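Local atomic coordinates of iron Transport-associated domain protein (Bacillus anthracis, PDB entry 4H8Q), a protein that binds heme through a NEAT domain of the anthrax hemophore IsdX2 and probably helps scavenge it from methemoglobin for iron uptake. Residues M112-H115 against H116-V120. The protein carries 1 engineered substitution. Numbering follows the deposited sequence.
Sequences MNYH and HFYDV. With ZN (zinc ion), chain C; HEM (protoporphyrin IX containing Fe), chain B.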
ATOM      1  N   MET A 112     -12.802  12.780  15.344  1.00 25.38           N
ATOM      2  CA  MET A 112     -13.537  11.592  15.764  1.00 24.82           C
ATOM      3  C   MET A 112     -12.787  10.845  16.861  1.00 24.35           C
ATOM      4  O   MET A 112     -13.117   9.706  17.185  1.00 25.74           O
ATOM      5  CB  MET A 112     -13.790  10.663  14.577  1.00 27.76           C
ATOM      6  CG  MET A 112     -14.589  11.291  13.438  1.00 32.47           C
ATOM      7  SD  MET A 112     -14.623  10.221  11.987  1.00 36.21           S
ATOM      8  CE  MET A 112     -14.983  11.434  10.709  1.00 31.58           C
ATOM      9  N   ASN A 113     -11.774  11.499  17.413  1.00 26.30           N
ATOM     10  CA  ASN A 113     -10.897  10.871  18.397  1.00 29.54           C
ATOM     11  C   ASN A 113     -10.511   9.452  17.994  1.00 27.46           C
ATOM     12  O   ASN A 113     -10.709   8.480  18.740  1.00 26.33           O
ATOM     13  CB  ASN A 113     -11.525  10.870  19.788  1.00 33.05           C
ATOM     14  CG  ASN A 113     -10.520  10.516  20.860  1.00 39.71           C
ATOM     15  OD1 ASN A 113      -9.355  10.929  20.789  1.00 36.24           O
ATOM     16  ND2 ASN A 113     -10.947   9.729  21.841  1.00 41.67           N
ATOM     17  N   TYR A 114      -9.974   9.334  16.787  1.00 21.20           N
ATOM     18  CA  TYR A 114      -9.509   8.053  16.286  1.00 19.67           C
ATOM     19  C   TYR A 114      -8.019   8.163  16.020  1.00 22.47           C
ATOM     20  O   TYR A 114      -7.594   8.821  15.079  1.00 20.41           O
ATOM     21  CB  TYR A 114     -10.255   7.689  15.002  1.00 19.06           C
ATOM     22  CG  TYR A 114      -9.952   6.311  14.448  1.00 18.44           C
ATOM     23  CD1 TYR A 114     -10.604   5.180  14.935  1.00 20.44           C
ATOM     24  CD2 TYR A 114      -9.036   6.143  13.413  1.00 19.93           C
ATOM     25  CE1 TYR A 114     -10.345   3.920  14.415  1.00 19.73           C
ATOM     26  CE2 TYR A 114      -8.775   4.891  12.884  1.00 21.67           C
ATOM     27  CZ  TYR A 114      -9.421   3.782  13.392  1.00 19.29           C
ATOM     28  OH  TYR A 114      -9.155   2.543  12.849  1.00 20.61           O
ATOM     29  N   HIS A 115      -7.222   7.537  16.870  1.00 20.32           N
ATOM     30  CA  HIS A 115      -5.776   7.628  16.748  1.00 19.90           C
ATOM     31  C   HIS A 115      -5.221   6.265  17.039  1.00 20.27           C
ATOM     32  O   HIS A 115      -5.160   5.852  18.203  1.00 20.64           O
ATOM     33  CB  HIS A 115      -5.223   8.626  17.755  1.00 21.38           C
ATOM     34  CG  HIS A 115      -5.801   9.993  17.623  1.00 23.17           C
ATOM     35  ND1 HIS A 115      -5.347  10.911  16.698  1.00 21.82           N
ATOM     36  CD2 HIS A 115      -6.807  10.607  18.292  1.00 23.95           C
ATOM     37  CE1 HIS A 115      -6.036  12.029  16.811  1.00 26.41           C
ATOM     38  NE2 HIS A 115      -6.937  11.868  17.770  1.00 25.66           N
ATOM     39  N   HIS A 116      -4.844   5.550  15.985  1.00 19.40           N
ATOM     40  CA  HIS A 116      -4.375   4.186  16.132  1.00 16.81           C
ATOM     41  C   HIS A 116      -3.253   3.898  15.171  1.00 20.22           C
ATOM     42  O   HIS A 116      -3.082   4.607  14.180  1.00 20.14           O
ATOM     43  CB  HIS A 116      -5.500   3.208  15.834  1.00 17.96           C
ATOM     44  CG  HIS A 116      -6.614   3.264  16.826  1.00 21.06           C
ATOM     45  ND1 HIS A 116      -6.618   2.515  17.976  1.00 23.68           N
ATOM     46  CD2 HIS A 116      -7.742   4.016  16.855  1.00 22.71           C
ATOM     47  CE1 HIS A 116      -7.710   2.787  18.675  1.00 22.33           C
ATOM     48  NE2 HIS A 116      -8.406   3.695  18.016  1.00 23.84           N
ATOM     49  N   PHE A 117      -2.491   2.852  15.460  1.00 17.97           N
ATOM     50  CA  PHE A 117      -1.639   2.285  14.417  1.00 17.49           C
ATOM     51  C   PHE A 117      -1.811   0.767  14.346  1.00 18.19           C
ATOM     52  O   PHE A 117      -2.231   0.130  15.319  1.00 19.88           O
ATOM     53  CB  PHE A 117      -0.176   2.736  14.540  1.00 20.33           C
ATOM     54  CG  PHE A 117       0.437   2.502  15.890  1.00 20.34           C
ATOM     55  CD1 PHE A 117       0.844   1.234  16.272  1.00 22.25           C
ATOM     56  CD2 PHE A 117       0.657   3.564  16.744  1.00 20.40           C
ATOM     57  CE1 PHE A 117       1.435   1.029  17.519  1.00 23.72           C
ATOM     58  CE2 PHE A 117       1.253   3.368  17.979  1.00 23.20           C
ATOM     59  CZ  PHE A 117       1.638   2.099  18.363  1.00 21.40           C
ATOM     60  N   TYR A 118      -1.554   0.201  13.174  1.00 17.91           N
ATOM     61  CA  TYR A 118      -1.880  -1.192  12.914  1.00 17.23           C
ATOM     62  C   TYR A 118      -0.835  -1.835  12.038  1.00 19.39           C
ATOM     63  O   TYR A 118      -0.163  -1.163  11.247  1.00 20.18           O
ATOM     64  CB  TYR A 118      -3.195  -1.307  12.141  1.00 16.85           C
ATOM     65  CG  TYR A 118      -4.405  -0.675  12.773  1.00 17.06           C
ATOM     66  CD1 TYR A 118      -5.106  -1.334  13.772  1.00 20.25           C
ATOM     67  CD2 TYR A 118      -4.871   0.559  12.347  1.00 16.36           C
ATOM     68  CE1 TYR A 118      -6.222  -0.769  14.351  1.00 21.87           C
ATOM     69  CE2 TYR A 118      -6.000   1.138  12.928  1.00 18.27           C
ATOM     70  CZ  TYR A 118      -6.671   0.457  13.915  1.00 20.02           C
ATOM     71  OH  TYR A 118      -7.787   1.018  14.495  1.00 19.96           O
ATOM     72  N   ASP A 119      -0.726  -3.153  12.166  1.00 17.52           N
ATOM     73  CA  ASP A 119      -0.070  -3.977  11.173  1.00 16.82           C
ATOM     74  C   ASP A 119      -1.106  -4.503  10.177  1.00 20.61           C
ATOM     75  O   ASP A 119      -2.233  -4.812  10.552  1.00 18.77           O
ATOM     76  CB  ASP A 119       0.630  -5.155  11.863  1.00 18.72           C
ATOM     77  CG  ASP A 119       1.771  -4.711  12.760  1.00 28.99           C
ATOM     78  OD1 ASP A 119       1.763  -5.053  13.959  1.00 37.27           O
ATOM     79  OD2 ASP A 119       2.688  -4.035  12.267  1.00 33.46           O
ATOM     80  N   VAL A 120      -0.742  -4.580   8.902  1.00 16.90           N
ATOM     81  CA  VAL A 120      -1.580  -5.236   7.908  1.00 15.99           C
ATOM     82  C   VAL A 120      -0.690  -6.000   6.940  1.00 19.74           C
ATOM     83  O   VAL A 120       0.539  -5.835   6.947  1.00 21.60           O
ATOM     84  CB  VAL A 120      -2.392  -4.219   7.083  1.00 18.49           C
ATOM     85  CG1 VAL A 120      -3.384  -3.487   7.954  1.00 19.29           C
ATOM     86  CG2 VAL A 120      -1.442  -3.219   6.400  1.00 17.87           C
TER
HETATM   87 ZN    ZN C 202      -5.107   1.207  18.653  1.00 23.34          ZN
HETATM   88  CHA HEM B 201      -9.825  -1.370  12.912  1.00 23.25           C
HETATM   89  CHB HEM B 201     -13.331   1.982  12.759  1.00 22.75           C
HETATM   90  CHC HEM B 201     -10.741   4.630   9.601  1.00 22.11           C
HETATM   91  CHD HEM B 201      -7.508   1.013   9.287  1.00 20.78           C
HETATM   92  C1A HEM B 201     -10.987  -0.685  13.146  1.00 21.03           C
HETATM   93  C2A HEM B 201     -12.043  -1.088  14.056  1.00 20.33           C
HETATM   94  C3A HEM B 201     -13.003  -0.159  13.997  1.00 20.30           C
HETATM   95  C4A HEM B 201     -12.591   0.868  13.069  1.00 22.42           C
HETATM   96  CMA HEM B 201     -14.332  -0.148  14.783  1.00 21.90           C
HETATM   97  CAA HEM B 201     -12.050  -2.382  14.911  1.00 22.49           C
HETATM   98  CBA HEM B 201     -12.210  -3.595  13.994  1.00 31.07           C
HETATM   99  CGA HEM B 201     -13.488  -3.539  13.182  1.00 35.96           C
HETATM  100  O1A HEM B 201     -14.560  -3.223  13.756  1.00 39.74           O
HETATM  101  O2A HEM B 201     -13.460  -3.831  11.957  1.00 36.76           O
HETATM  102  C1B HEM B 201     -12.942   2.966  11.878  1.00 21.91           C
HETATM  103  C2B HEM B 201     -13.743   4.107  11.505  1.00 21.13           C
HETATM  104  C3B HEM B 201     -13.045   4.838  10.639  1.00 20.98           C
HETATM  105  C4B HEM B 201     -11.760   4.194  10.427  1.00 21.95           C
HETATM  106  CMB HEM B 201     -15.175   4.403  12.010  1.00 20.16           C
HETATM  107  CAB HEM B 201     -13.550   6.149   9.996  1.00 24.12           C
HETATM  108  CBB HEM B 201     -12.835   6.740   9.044  1.00 34.63           C
HETATM  109  C1C HEM B 201      -9.654   3.870   9.215  1.00 21.06           C
HETATM  110  C2C HEM B 201      -8.667   4.238   8.216  1.00 19.01           C
HETATM  111  C3C HEM B 201      -7.772   3.247   8.127  1.00 18.40           C
HETATM  112  C4C HEM B 201      -8.157   2.206   9.069  1.00 19.28           C
HETATM  113  CMC HEM B 201      -8.661   5.565   7.415  1.00 22.61           C
HETATM  114  CAC HEM B 201      -6.544   3.209   7.193  1.00 21.28           C
HETATM  115  CBC HEM B 201      -5.653   2.228   7.329  1.00 31.07           C
HETATM  116  C1D HEM B 201      -7.844   0.076  10.236  1.00 18.92           C
HETATM  117  C2D HEM B 201      -7.074  -1.116  10.475  1.00 19.12           C
HETATM  118  C3D HEM B 201      -7.784  -1.856  11.590  1.00 19.93           C
HETATM  119  C4D HEM B 201      -8.922  -1.039  11.930  1.00 19.35           C
HETATM  120  CMD HEM B 201      -5.798  -1.558   9.746  1.00 16.31           C
HETATM  121  CAD HEM B 201      -7.365  -3.193  12.227  1.00 18.56           C
HETATM  122  CBD HEM B 201      -8.279  -4.308  11.740  1.00 20.52           C
HETATM  123  CGD HEM B 201      -8.245  -4.441  10.244  1.00 22.70           C
HETATM  124  O1D HEM B 201      -7.136  -4.546   9.640  1.00 18.31           O
HETATM  125  O2D HEM B 201      -9.353  -4.466   9.649  1.00 19.99           O
HETATM  126  NA  HEM B 201     -11.352   0.509  12.565  1.00 17.31           N
HETATM  127  NB  HEM B 201     -11.735   3.048  11.201  1.00 18.61           N
HETATM  128  NC  HEM B 201      -9.311   2.621   9.699  1.00 17.08           N
HETATM  129  ND  HEM B 201      -8.930   0.094  11.113  1.00 18.38           N
HETATM  130 FE   HEM B 201     -10.215   1.671  11.317  1.00 20.52          FE
HETATM  131  O   HOH W   1      -6.485   0.355  20.366  1.00 30.08           O
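Tyr114 and Tyr118, four residues apart on strand 114-125, meet through their hydroxyls: Tyr118 OH donates a hydrogen bond to Tyr114 OH at 2.6 Å. The acceptor is also the heme ligand, with Tyr114 OH 2.1 Å from the heme iron, so one phenolic oxygen is gripped by a metal and by a donor. The two side chains cross at about a right angle, and Tyr114 OH lies at the edge of the Tyr118 ring, near its plane. The Tyr118 ring lies with one face over a pyrrole of the porphyrin, heme C3D standing 3.3 Å above its plane and over its centre. Tyr114 reaches the iron with CG anti to its backbone N (chi1 -175°). One face of its ring is turned to the porphyrin, while His116 covers the opposite face, Tyr114 CE1 lying 3.6 Å from His116 CD2. These two rings are oblique, their planes at 54°. Val107 and Ile109 of strand 101-109, the neighbouring strand of the hairpin, also touch Tyr114, and Val105 touches Tyr118.

The solvent side is less enclosed: His115 is exposed and His116 partly so. His116 ND1 binds a zinc ion at 2.1 Å, and a water sits 2.4 Å from that zinc. The CB bond of His115 leads away from segment 116-120, and its ND1 hydrogen-bonds Asp108 OD2. A G1 beta bulge, with Asn113 and Tyr114 set against Ile109, leads from the turn into the strand.

A tyrosine ligand whose oxygen accepts a hydrogen bond from a second tyrosine four residues on is the heme-binding signature of NEAT domains. That bond probably stabilises negative charge on Tyr114 OH and may temper its donation to iron, which would bear on how firmly a hemophore holds its heme.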